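Local atomic coordinates of periplasmic solute binding protein (Candidatus liberibacter, PDB entry 4CL2), a protein that binds manganese or zinc ions and, as a periplasmic solute-binding protein of the ZnuA family, probably hands them to a membrane transporter for uptake. Residues D16-I21 with V26-L31; H39-Q42 with A46-I49; R157-K160 with K165-F168; V176-D181 with F265-I270. One frame throughout, in Å; residues are numbered along the deposited sequence. Where two conformers were deposited one is given.

Contact 1 of 4, residues D16-I21 with V26-L31; sequences DITQNI and VTVTTL. With SO4 (sulfate ion), chain B.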
loop_
_atom_site.group_PDB
_atom_site.type_symbol
_atom_site.label_atom_id
_atom_site.label_comp_id
_atom_site.label_asym_id
_atom_site.label_seq_id
_atom_site.Cartn_x
_atom_site.Cartn_y
_atom_site.Cartn_z
ATOM N N ASP A 16 -1.901 -11.007 0.942
ATOM C CA ASP A 16 -1.612 -11.294 2.339
ATOM C C ASP A 16 -2.792 -10.926 3.257
ATOM O O ASP A 16 -3.144 -11.671 4.209
ATOM C CB ASP A 16 -0.341 -10.556 2.786
ATOM C CG ASP A 16 -0.012 -10.849 4.217
ATOM O OD1 ASP A 16 0.455 -11.962 4.532
ATOM O OD2 ASP A 16 -0.273 -9.973 5.059
ATOM N N ILE A 17 -3.455 -9.808 2.957
ATOM C CA ILE A 17 -4.661 -9.418 3.726
ATOM C C ILE A 17 -5.704 -10.492 3.584
ATOM O O ILE A 17 -6.304 -10.976 4.553
ATOM C CB ILE A 17 -5.204 -8.071 3.233
ATOM C CG1 ILE A 17 -4.259 -6.953 3.641
ATOM C CG2 ILE A 17 -6.584 -7.803 3.883
ATOM C CD1 ILE A 17 -4.506 -5.684 2.877
ATOM N N THR A 18 -5.898 -10.921 2.342
ATOM C CA THR A 18 -6.931 -11.950 2.087
ATOM C C THR A 18 -6.635 -13.285 2.798
ATOM O O THR A 18 -7.526 -13.909 3.393
ATOM C CB THR A 18 -7.037 -12.175 0.585
ATOM O OG1 THR A 18 -7.304 -10.918 -0.056
ATOM C CG2 THR A 18 -8.201 -13.100 0.269
ATOM N N GLN A 19 -5.382 -13.698 2.797
ATOM C CA GLN A 19 -4.986 -14.902 3.514
ATOM C C GLN A 19 -5.295 -14.809 4.974
ATOM O O GLN A 19 -5.680 -15.797 5.578
ATOM C CB GLN A 19 -3.497 -15.179 3.305
ATOM C CG GLN A 19 -2.956 -16.422 3.988
ATOM C CD GLN A 19 -3.597 -17.724 3.497
ATOM O OE1 GLN A 19 -4.051 -17.842 2.364
ATOM N NE2 GLN A 19 -3.661 -18.696 4.379
ATOM N N ASN A 20 -5.160 -13.632 5.568
ATOM C CA ASN A 20 -5.471 -13.528 6.986
ATOM C C ASN A 20 -6.955 -13.581 7.298
ATOM O O ASN A 20 -7.367 -13.967 8.401
ATOM C CB ASN A 20 -4.887 -12.249 7.538
ATOM C CG ASN A 20 -3.441 -12.416 7.876
ATOM O OD1 ASN A 20 -3.076 -12.992 8.919
ATOM N ND2 ASN A 20 -2.588 -11.995 6.975
ATOM N N ILE A 21 -7.788 -13.202 6.333
ATOM C CA ILE A 21 -9.226 -13.271 6.530
ATOM C C ILE A 21 -9.747 -14.675 6.201
ATOM O O ILE A 21 -10.639 -15.171 6.866
ATOM C CB ILE A 21 -9.939 -12.160 5.739
ATOM C CG1 ILE A 21 -9.441 -10.737 6.171
ATOM C CG2 ILE A 21 -11.449 -12.248 5.846
ATOM C CD1 ILE A 21 -9.610 -9.729 5.078
ATOM N N VAL A 26 -10.394 -20.731 1.456
ATOM C CA VAL A 26 -10.236 -20.595 0.007
ATOM C C VAL A 26 -8.746 -20.614 -0.319
ATOM O O VAL A 26 -7.899 -20.383 0.557
ATOM C CB VAL A 26 -10.874 -19.314 -0.556
ATOM C CG1 VAL A 26 -12.323 -19.223 -0.163
ATOM C CG2 VAL A 26 -10.080 -18.064 -0.185
ATOM N N THR A 27 -8.439 -20.909 -1.579
ATOM C CA THR A 27 -7.090 -20.784 -2.083
ATOM C C THR A 27 -6.822 -19.364 -2.502
ATOM O O THR A 27 -7.530 -18.860 -3.339
ATOM C CB THR A 27 -6.886 -21.746 -3.263
ATOM O OG1 THR A 27 -7.139 -23.073 -2.783
ATOM C CG2 THR A 27 -5.467 -21.665 -3.807
ATOM N N VAL A 28 -5.839 -18.696 -1.886
ATOM C CA VAL A 28 -5.542 -17.321 -2.216
ATOM C C VAL A 28 -4.303 -17.334 -3.129
ATOM O O VAL A 28 -3.241 -17.920 -2.793
ATOM C CB VAL A 28 -5.282 -16.506 -0.937
ATOM C CG1 VAL A 28 -4.764 -15.127 -1.286
ATOM C CG2 VAL A 28 -6.567 -16.392 -0.128
ATOM N N THR A 29 -4.443 -16.735 -4.279
ATOM C CA THR A 29 -3.368 -16.561 -5.268
ATOM C C THR A 29 -3.109 -15.068 -5.424
ATOM O O THR A 29 -3.947 -14.198 -4.997
ATOM C CB THR A 29 -3.750 -17.204 -6.581
ATOM O OG1 THR A 29 -5.035 -16.711 -7.011
ATOM C CG2 THR A 29 -3.760 -18.725 -6.443
ATOM N N THR A 30 -1.966 -14.775 -6.043
ATOM C CA THR A 30 -1.512 -13.404 -6.287
ATOM C C THR A 30 -0.992 -13.261 -7.690
ATOM O O THR A 30 -0.239 -14.133 -8.173
ATOM C CB THR A 30 -0.377 -13.053 -5.266
ATOM O OG1 THR A 30 -0.871 -13.201 -3.927
ATOM C CG2 THR A 30 0.125 -11.646 -5.492
ATOM N N LEU A 31 -1.345 -12.176 -8.365
ATOM C CA LEU A 31 -0.850 -11.951 -9.710
ATOM C C LEU A 31 0.552 -11.321 -9.687
ATOM O O LEU A 31 1.479 -11.933 -10.168
ATOM C CB LEU A 31 -1.800 -11.058 -10.508
ATOM C CG LEU A 31 -1.432 -10.689 -11.930
ATOM C CD1 LEU A 31 -1.419 -11.937 -12.800
ATOM C CD2 LEU A 31 -2.423 -9.705 -12.560
HETATM S S SO4 B . 0.398 -17.793 -5.562
HETATM O O1 SO4 B . 1.676 -17.090 -5.346
HETATM O O2 SO4 B . 0.458 -19.169 -6.109
HETATM O O3 SO4 B . -0.261 -17.049 -6.563
HETATM O O4 SO4 B . -0.302 -17.900 -4.278
HETATM O O HOH W 1 -4.284 -19.799 0.344
HETATM O O HOH W 2 -6.626 -18.672 2.594
#
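V28 lays its CG2 methyl against the CG2 methyl of T18, 3.7 Å away, in an apolar touch between the 16-21 and 26-31 segments. The two side chains meet at a slant. T18 has CG2 anti to its backbone N (OG1 at chi1 -56°), which presents the methyl to the strand while OG1 turns back along the helix and bonds to I14 O. Q19 flanks the same valine from the next helical position: its chain bends at chi2 (62°), bringing OE1 within 3.8 Å of V28 CB. That oxygen also reaches the strand backbone through water. One water donates to Q19 OE1 and accepts from V28 N (2.9 Å); a second donates both to Q19 OE1 (2.7 Å) and to V26 O. Through the two waters one amide oxygen is thus linked to two backbone groups, of V26 and V28, while NE2 of the same amide is held by D24. Farther along, T30 N gives a nearly straight bond (2.9 Å, 168°) to O3 of a sulfate that K50 also binds; the ion probably came from the crystallisation liquor. The contact belongs to the beta-alpha-beta crossover of strand 6-9, helix 12-22 and strand 27-30. Strand 27-30 is an outermost strand of the parallel sheet, paired with 6-9, and helix 12-22 in turn packs through I17 and I21 on helix 111-128 and through D16 and N20 on Y143 of helix 133-158.

Contact 2 of 4, residues H39-Q42 with A46-I49; sequences HSYQ and ADAI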
loop_
_atom_site.group_PDB
_atom_site.type_symbol
_atom_site.label_atom_id
_atom_site.label_comp_id
_atom_site.label_asym_id
_atom_site.label_seq_id
_atom_site.Cartn_x
_atom_site.Cartn_y
_atom_site.Cartn_z
ATOM N N HIS A 39 2.942 -1.300 -12.462
ATOM C CA HIS A 39 3.023 -0.500 -13.638
ATOM C C HIS A 39 3.786 -1.271 -14.763
ATOM O O HIS A 39 4.911 -1.705 -14.574
ATOM C CB HIS A 39 3.666 0.886 -13.380
ATOM C CG HIS A 39 3.668 1.745 -14.617
ATOM N ND1 HIS A 39 2.504 2.242 -15.179
ATOM C CD2 HIS A 39 4.676 2.148 -15.430
ATOM C CE1 HIS A 39 2.795 2.913 -16.277
ATOM N NE2 HIS A 39 4.106 2.874 -16.450
ATOM N N SER A 40 3.106 -1.467 -15.892
ATOM C CA SER A 40 3.540 -2.370 -16.976
ATOM C C SER A 40 4.069 -3.781 -16.561
ATOM O O SER A 40 4.853 -4.381 -17.286
ATOM C CB SER A 40 4.544 -1.650 -17.879
ATOM O OG SER A 40 4.059 -0.365 -18.245
ATOM N N TYR A 41 3.634 -4.320 -15.410
ATOM C CA TYR A 41 3.776 -5.789 -15.121
ATOM C C TYR A 41 3.373 -6.538 -16.348
ATOM O O TYR A 41 2.344 -6.237 -16.983
ATOM C CB TYR A 41 2.880 -6.231 -13.899
ATOM C CG TYR A 41 2.984 -7.743 -13.655
ATOM C CD1 TYR A 41 4.104 -8.280 -13.065
ATOM C CD2 TYR A 41 1.963 -8.603 -14.027
ATOM C CE1 TYR A 41 4.270 -9.645 -12.894
ATOM C CE2 TYR A 41 2.083 -9.979 -13.843
ATOM C CZ TYR A 41 3.218 -10.520 -13.296
ATOM O OH TYR A 41 3.364 -11.888 -13.102
ATOM N N GLN A 42 4.191 -7.506 -16.774
ATOM C CA GLN A 42 3.805 -8.339 -17.907
ATOM C C GLN A 42 3.100 -9.646 -17.421
ATOM O O GLN A 42 3.709 -10.501 -16.781
ATOM C CB GLN A 42 5.014 -8.687 -18.743
ATOM C CG GLN A 42 4.649 -9.440 -20.017
ATOM C CD GLN A 42 3.613 -8.686 -20.832
ATOM O OE1 GLN A 42 3.918 -7.637 -21.413
ATOM N NE2 GLN A 42 2.372 -9.187 -20.848
ATOM N N ALA A 46 1.325 -18.367 -17.638
ATOM C CA ALA A 46 0.953 -18.932 -16.317
ATOM C C ALA A 46 0.041 -18.080 -15.514
ATOM O O ALA A 46 -0.879 -18.552 -14.826
ATOM C CB ALA A 46 2.239 -19.341 -15.525
ATOM N N ASP A 47 0.230 -16.759 -15.566
ATOM C CA ASP A 47 -0.674 -15.862 -14.985
ATOM C C ASP A 47 -2.105 -15.944 -15.561
ATOM O O ASP A 47 -3.070 -15.791 -14.784
ATOM C CB ASP A 47 -0.205 -14.406 -15.114
ATOM C CG ASP A 47 1.037 -14.087 -14.267
ATOM O OD1 ASP A 47 1.429 -14.855 -13.339
ATOM O OD2 ASP A 47 1.698 -13.115 -14.666
ATOM N N ALA A 48 -2.232 -16.168 -16.849
ATOM C CA ALA A 48 -3.556 -16.307 -17.442
ATOM C C ALA A 48 -4.305 -17.543 -16.873
ATOM O O ALA A 48 -5.510 -17.550 -16.732
ATOM C CB ALA A 48 -3.503 -16.353 -18.909
ATOM N N ILE A 49 -3.553 -18.568 -16.536
ATOM C CA ILE A 49 -4.127 -19.699 -15.743
ATOM C C ILE A 49 -4.674 -19.280 -14.412
ATOM O O ILE A 49 -5.806 -19.639 -14.010
ATOM C CB ILE A 49 -3.117 -20.881 -15.617
ATOM C CG1 ILE A 49 -2.669 -21.356 -16.951
ATOM C CG2 ILE A 49 -3.716 -22.032 -14.788
ATOM C CD1 ILE A 49 -3.694 -21.866 -17.979
#
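Y41 reaches across to D47 with its hydroxyl. The bond to CB heads toward the 46-49 segment, and CG stands anti to the backbone N (chi1 177°), which sends the ring on in the direction of D47. CE2 and CZ each come within 3.3 Å of D47 OD2, which lies at the ring edge and near its plane. At the tip, OH donates a short hydrogen bond of 2.6 Å to D47 OD2. The aspartate comes from the opposite direction; the backbones stay apart, the nearest CA atoms, of Q42 and D47, being 9.2 Å from each other. The phenol meets OD2 on its syn side, 23° out of the carboxylate plane, and ring and carboxylate planes are turned 33° from each other. D47 is buried, and the hydroxyl gives its OD2 a hydrogen-bond partner, which probably helps to stabilise the carboxylate's charge. Its backbone N bonds to OG1 of T44, the residue just before helix 45-53. The bond between Y41 and D47 joins the loop that carries H39, a manganese and zinc ligand in other structures of this protein, to helix 45-53, whereas the bound manganese lies about 12 Å from the Y41 side chain (nearest atoms). V32 touches Y41 and L31 touches D47, both from the chain just beyond strand 27-30.

Contact 3 of 4, residues R157-K160 with K165-F168; sequences RIEK and KRWF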
loop_
_atom_site.group_PDB
_atom_site.type_symbol
_atom_site.label_atom_id
_atom_site.label_comp_id
_atom_site.label_asym_id
_atom_site.label_seq_id
_atom_site.Cartn_x
_atom_site.Cartn_y
_atom_site.Cartn_z
ATOM N N ARG A 157 2.618 7.498 19.297
ATOM C CA ARG A 157 3.893 8.127 19.437
ATOM C C ARG A 157 4.139 9.232 18.371
ATOM O O ARG A 157 4.601 10.347 18.749
ATOM C CB ARG A 157 5.016 7.064 19.381
ATOM C CG ARG A 157 6.362 7.624 19.741
ATOM C CD ARG A 157 7.352 6.547 20.218
ATOM N NE ARG A 157 8.723 7.030 19.970
ATOM C CZ ARG A 157 9.602 6.483 19.125
ATOM N NH1 ARG A 157 9.315 5.360 18.459
ATOM N NH2 ARG A 157 10.790 7.060 18.950
ATOM N N ILE A 158 3.746 8.989 17.104
ATOM C CA ILE A 158 3.911 9.924 15.971
ATOM C C ILE A 158 3.168 11.225 16.302
ATOM O O ILE A 158 3.616 12.344 15.997
ATOM C CB ILE A 158 3.402 9.265 14.629
ATOM C CG1 ILE A 158 4.376 8.146 14.156
ATOM C CG2 ILE A 158 3.181 10.278 13.511
ATOM C CD1 ILE A 158 3.880 7.196 13.081
ATOM N N GLU A 159 1.993 11.068 16.937
ATOM C CA GLU A 159 1.150 12.208 17.174
ATOM C C GLU A 159 1.741 13.204 18.185
ATOM O O GLU A 159 1.247 14.311 18.283
ATOM C CB GLU A 159 -0.246 11.792 17.614
ATOM C CG GLU A 159 -1.047 11.104 16.552
ATOM C CD GLU A 159 -1.371 11.944 15.283
ATOM O OE1 GLU A 159 -1.263 13.176 15.350
ATOM O OE2 GLU A 159 -1.785 11.354 14.265
ATOM N N LYS A 160 2.793 12.832 18.922
ATOM C CA LYS A 160 3.473 13.758 19.798
ATOM C C LYS A 160 4.447 14.705 19.099
ATOM O O LYS A 160 5.014 15.590 19.746
ATOM C CB LYS A 160 4.245 12.989 20.883
ATOM C CG LYS A 160 3.356 12.107 21.704
ATOM C CD LYS A 160 4.172 11.394 22.774
ATOM C CE LYS A 160 3.336 10.324 23.462
ATOM N NZ LYS A 160 2.029 10.839 23.967
ATOM N N LYS A 165 7.087 19.943 12.668
ATOM C CA LYS A 165 7.858 18.801 12.207
ATOM C C LYS A 165 6.941 17.747 11.614
ATOM O O LYS A 165 7.385 16.608 11.355
ATOM C CB LYS A 165 8.711 18.224 13.347
ATOM C CG LYS A 165 9.929 19.066 13.699
ATOM C CD LYS A 165 10.559 18.631 15.016
ATOM C CE LYS A 165 11.629 19.603 15.486
ATOM N NZ LYS A 165 11.996 19.371 16.909
ATOM N N ARG A 166 5.669 18.111 11.378
ATOM C CA ARG A 166 4.692 17.156 10.883
ATOM C C ARG A 166 4.666 17.039 9.325
ATOM O O ARG A 166 3.725 17.422 8.636
ATOM C CB ARG A 166 3.322 17.443 11.443
ATOM C CG ARG A 166 3.308 17.263 12.987
ATOM C CD ARG A 166 2.075 17.870 13.666
ATOM N NE ARG A 166 0.974 17.027 13.379
ATOM C CZ ARG A 166 0.512 15.993 14.118
ATOM N NH1 ARG A 166 0.952 15.654 15.305
ATOM N NH2 ARG A 166 -0.447 15.327 13.587
ATOM N N TRP A 167 5.735 16.486 8.827
ATOM C CA TRP A 167 5.974 16.315 7.383
ATOM C C TRP A 167 6.420 14.912 7.150
ATOM O O TRP A 167 7.325 14.419 7.861
ATOM C CB TRP A 167 7.091 17.213 6.924
ATOM C CG TRP A 167 6.727 18.629 6.902
ATOM C CD1 TRP A 167 6.946 19.545 7.870
ATOM C CD2 TRP A 167 6.078 19.305 5.843
ATOM N NE1 TRP A 167 6.450 20.738 7.495
ATOM C CE2 TRP A 167 5.901 20.621 6.249
ATOM C CE3 TRP A 167 5.620 18.917 4.592
ATOM C CZ2 TRP A 167 5.305 21.576 5.439
ATOM C CZ3 TRP A 167 5.026 19.868 3.784
ATOM C CH2 TRP A 167 4.866 21.166 4.212
ATOM N N PHE A 168 5.836 14.270 6.148
ATOM C CA PHE A 168 6.279 12.935 5.680
ATOM C C PHE A 168 6.858 13.233 4.285
ATOM O O PHE A 168 6.086 13.621 3.403
ATOM C CB PHE A 168 5.167 11.939 5.511
ATOM C CG PHE A 168 4.573 11.439 6.784
ATOM C CD1 PHE A 168 5.290 11.447 7.980
ATOM C CD2 PHE A 168 3.274 10.955 6.777
ATOM C CE1 PHE A 168 4.673 10.963 9.130
ATOM C CE2 PHE A 168 2.684 10.477 7.936
ATOM C CZ PHE A 168 3.399 10.488 9.102
#
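R166 and E159 bring their side chains together at about a right angle, with guanidinium and carboxylate planes 35° apart. The main bond runs from R166 NH2 to E159 OE1, 2.9 Å long and nearly straight at 165°. OE1 lies in the guanidinium plane, at its edge, yet the nitrogen meets the carboxylate 25° out of its plane, on the syn side of OE1. NH1 adds two weak bonds of 3.3 Å, one to the same OE1 and one to the backbone E159 O, which also lies in the guanidinium plane. The salt bridge is therefore lopsided: both terminal nitrogens converge on one carboxylate oxygen instead of pairing with the two. Bends place the groups. E159 leaves its backbone pointing away from the 165-168 segment and doubles back at chi2, while R166 folds at chi3. R166 is also the centre of an inverse gamma turn leading into strand 167-170. Alongside the ionic pair, I158 sets CG2 at the edge of the F168 ring, 4.4 Å from CZ. F168 also stacks with F184 and packs on helices 176-182 and 259-274. R166 NH2 has a second acceptor, G183 O, so the guanidinium links E159 to the connection between helix 176-182 and strand 185-188. One good bond and two weak ones to E159, with G183 O as a further acceptor for NH2, should restrict the turning of the guanidinium. The positive charge of R166 beside OE1 would probably favour the ionised form of E159, while the neighbouring I158-F168 contact is purely apolar.

Contact 4 of 4, residues V176-D181 with F265-I270; sequences VYLAED and FSLTKI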
loop_
_atom_site.group_PDB
_atom_site.type_symbol
_atom_site.label_atom_id
_atom_site.label_comp_id
_atom_site.label_asym_id
_atom_site.label_seq_id
_atom_site.Cartn_x
_atom_site.Cartn_y
_atom_site.Cartn_z
ATOM N N VAL A 176 0.823 9.617 1.061
ATOM C CA VAL A 176 -0.182 10.677 1.094
ATOM C C VAL A 176 -1.413 10.257 1.918
ATOM O O VAL A 176 -2.000 11.122 2.606
ATOM C CB VAL A 176 -0.590 11.183 -0.272
ATOM C CG1 VAL A 176 0.632 11.765 -0.976
ATOM C CG2 VAL A 176 -1.224 10.086 -1.134
ATOM N N TYR A 177 -1.803 8.996 1.831
ATOM C CA TYR A 177 -2.894 8.490 2.683
ATOM C C TYR A 177 -2.544 8.371 4.161
ATOM O O TYR A 177 -3.426 8.638 5.036
ATOM C CB TYR A 177 -3.448 7.197 2.150
ATOM C CG TYR A 177 -4.107 7.332 0.782
ATOM C CD1 TYR A 177 -3.347 7.208 -0.412
ATOM C CD2 TYR A 177 -5.467 7.585 0.652
ATOM C CE1 TYR A 177 -3.946 7.338 -1.663
ATOM C CE2 TYR A 177 -6.058 7.709 -0.582
ATOM C CZ TYR A 177 -5.296 7.574 -1.764
ATOM O OH TYR A 177 -5.929 7.720 -2.976
ATOM N N LEU A 178 -1.307 7.974 4.493
ATOM C CA LEU A 178 -0.832 8.019 5.857
ATOM C C LEU A 178 -0.892 9.441 6.433
ATOM O O LEU A 178 -1.282 9.667 7.574
ATOM C CB LEU A 178 0.578 7.473 5.973
ATOM C CG LEU A 178 1.037 7.175 7.387
ATOM C CD1 LEU A 178 0.186 6.066 7.970
ATOM C CD2 LEU A 178 2.493 6.803 7.419
ATOM N N ALA A 179 -0.393 10.425 5.658
ATOM C CA ALA A 179 -0.418 11.809 6.052
ATOM C C ALA A 179 -1.843 12.278 6.382
ATOM O O ALA A 179 -2.081 12.951 7.387
ATOM C CB ALA A 179 0.183 12.695 4.934
ATOM N N GLU A 180 -2.803 11.905 5.540
ATOM C CA GLU A 180 -4.205 12.307 5.736
ATOM C C GLU A 180 -4.823 11.611 6.968
ATOM O O GLU A 180 -5.631 12.201 7.659
ATOM C CB GLU A 180 -5.019 12.017 4.461
ATOM C CG GLU A 180 -6.442 12.596 4.448
ATOM C CD GLU A 180 -7.463 11.701 5.131
ATOM O OE1 GLU A 180 -7.147 10.537 5.370
ATOM O OE2 GLU A 180 -8.541 12.217 5.513
ATOM N N ASP A 181 -4.394 10.401 7.235
ATOM C CA ASP A 181 -4.938 9.575 8.369
ATOM C C ASP A 181 -4.382 10.127 9.686
ATOM O O ASP A 181 -5.097 10.212 10.670
ATOM C CB ASP A 181 -4.540 8.147 8.180
ATOM C CG ASP A 181 -5.232 7.156 9.132
ATOM O OD1 ASP A 181 -6.268 7.457 9.594
ATOM O OD2 ASP A 181 -4.825 5.993 9.145
ATOM N N PHE A 265 6.978 -1.970 10.032
ATOM C CA PHE A 265 8.329 -1.546 9.715
ATOM C C PHE A 265 8.407 -0.109 9.277
ATOM O O PHE A 265 9.192 0.658 9.807
ATOM C CB PHE A 265 8.961 -2.448 8.640
ATOM C CG PHE A 265 10.359 -2.097 8.328
ATOM C CD1 PHE A 265 11.410 -2.653 9.011
ATOM C CD2 PHE A 265 10.624 -1.171 7.320
ATOM C CE1 PHE A 265 12.695 -2.238 8.758
ATOM C CE2 PHE A 265 11.908 -0.757 7.056
ATOM C CZ PHE A 265 12.938 -1.286 7.777
ATOM N N SER A 266 7.592 0.261 8.293
ATOM C CA SER A 266 7.677 1.611 7.758
ATOM C C SER A 266 7.256 2.658 8.771
ATOM O O SER A 266 7.938 3.641 8.861
ATOM C CB SER A 266 6.882 1.700 6.469
ATOM O OG SER A 266 7.541 0.849 5.476
ATOM N N LEU A 267 6.197 2.441 9.523
ATOM C CA LEU A 267 5.820 3.406 10.517
ATOM C C LEU A 267 6.842 3.487 11.660
ATOM O O LEU A 267 7.108 4.551 12.209
ATOM C CB LEU A 267 4.432 3.166 11.005
ATOM C CG LEU A 267 3.309 3.716 10.094
ATOM C CD1 LEU A 267 3.299 3.272 8.678
ATOM C CD2 LEU A 267 1.972 3.333 10.789
ATOM N N THR A 268 7.434 2.344 12.047
ATOM C CA THR A 268 8.510 2.382 13.046
ATOM C C THR A 268 9.658 3.220 12.594
ATOM O O THR A 268 10.221 4.053 13.311
ATOM C CB THR A 268 8.940 0.911 13.458
ATOM O OG1 THR A 268 7.874 0.207 14.056
ATOM C CG2 THR A 268 10.120 0.960 14.385
ATOM N N LYS A 269 10.082 3.033 11.345
ATOM C CA LYS A 269 11.176 3.749 10.827
ATOM C C LYS A 269 10.892 5.278 10.753
ATOM O O LYS A 269 11.684 6.107 11.091
ATOM C CB LYS A 269 11.587 3.173 9.465
ATOM C CG LYS A 269 12.848 3.804 8.964
ATOM C CD LYS A 269 13.537 2.903 7.948
ATOM C CE LYS A 269 14.804 3.556 7.507
ATOM N NZ LYS A 269 15.891 3.454 8.546
ATOM N N ILE A 270 9.653 5.599 10.351
ATOM C CA ILE A 270 9.263 7.011 10.342
ATOM C C ILE A 270 9.305 7.638 11.739
ATOM O O ILE A 270 9.935 8.660 11.929
ATOM C CB ILE A 270 7.880 7.146 9.718
ATOM C CG1 ILE A 270 7.958 6.755 8.245
ATOM C CG2 ILE A 270 7.377 8.589 9.937
ATOM C CD1 ILE A 270 6.583 6.596 7.651
#
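L267 and I270 both meet L178 of the facing helix, and the order along helix 259-274 explains how. L267 comes first and brings CD1 to within 3.8 Å of L178 CD2; the two leucines slant across each other. Three residues on, nearly one helical turn, I270 reaches the same methyl with its CD1 at 4.1 Å, this time tip to tip. Its extended chain, chi2 168°, carries CD1 out toward the leucine. One methyl of L178 thus touches two residues of the same helical face, and CG anti to the backbone N (chi1 -166°) helps direct it there. The backbones stand well apart, with L178 and L267 CA atoms 9.3 Å from each other, so the contact is made mainly by methyl groups near the side-chain ends. F168 from strand 167-170 packs on both L178 and I270, and L267 continues onto I151 and L154 of helix 133-158, placing the helix pair within one apolar core. The L178 side chain lies about 8 Å from that of H106 (nearest atoms), a manganese ligand here, but no polar atom of the site enters the contact. No hydrogen bond or charge links these two segments. Cohesion between them comes from dispersion and the burial of three aliphatic side chains, which constrains direction less than polar bonds would.

Overall arrangement
From the N terminus the four contacts follow in series, with none nested or crossed. Contact 1 closes the short connection between helix 12-22 and strand 27-30, and contact 2 the next, from the loop after that strand into helix 45-53; L31 bridges them, touching Y41 and D47. Both belong to the N-terminal part of the fold. After a long interval, contact 3 closes the loop after helix 133-158, and contact 4 joins helix 176-182 to helix 259-274 across 83 intervening residues. Their centres are about 9 Å apart, with F168 of contact 3 packing on L178 and I270 of contact 4. Contacts 1 and 2 lie on the opposite side of the chain's centre from contacts 3 and 4.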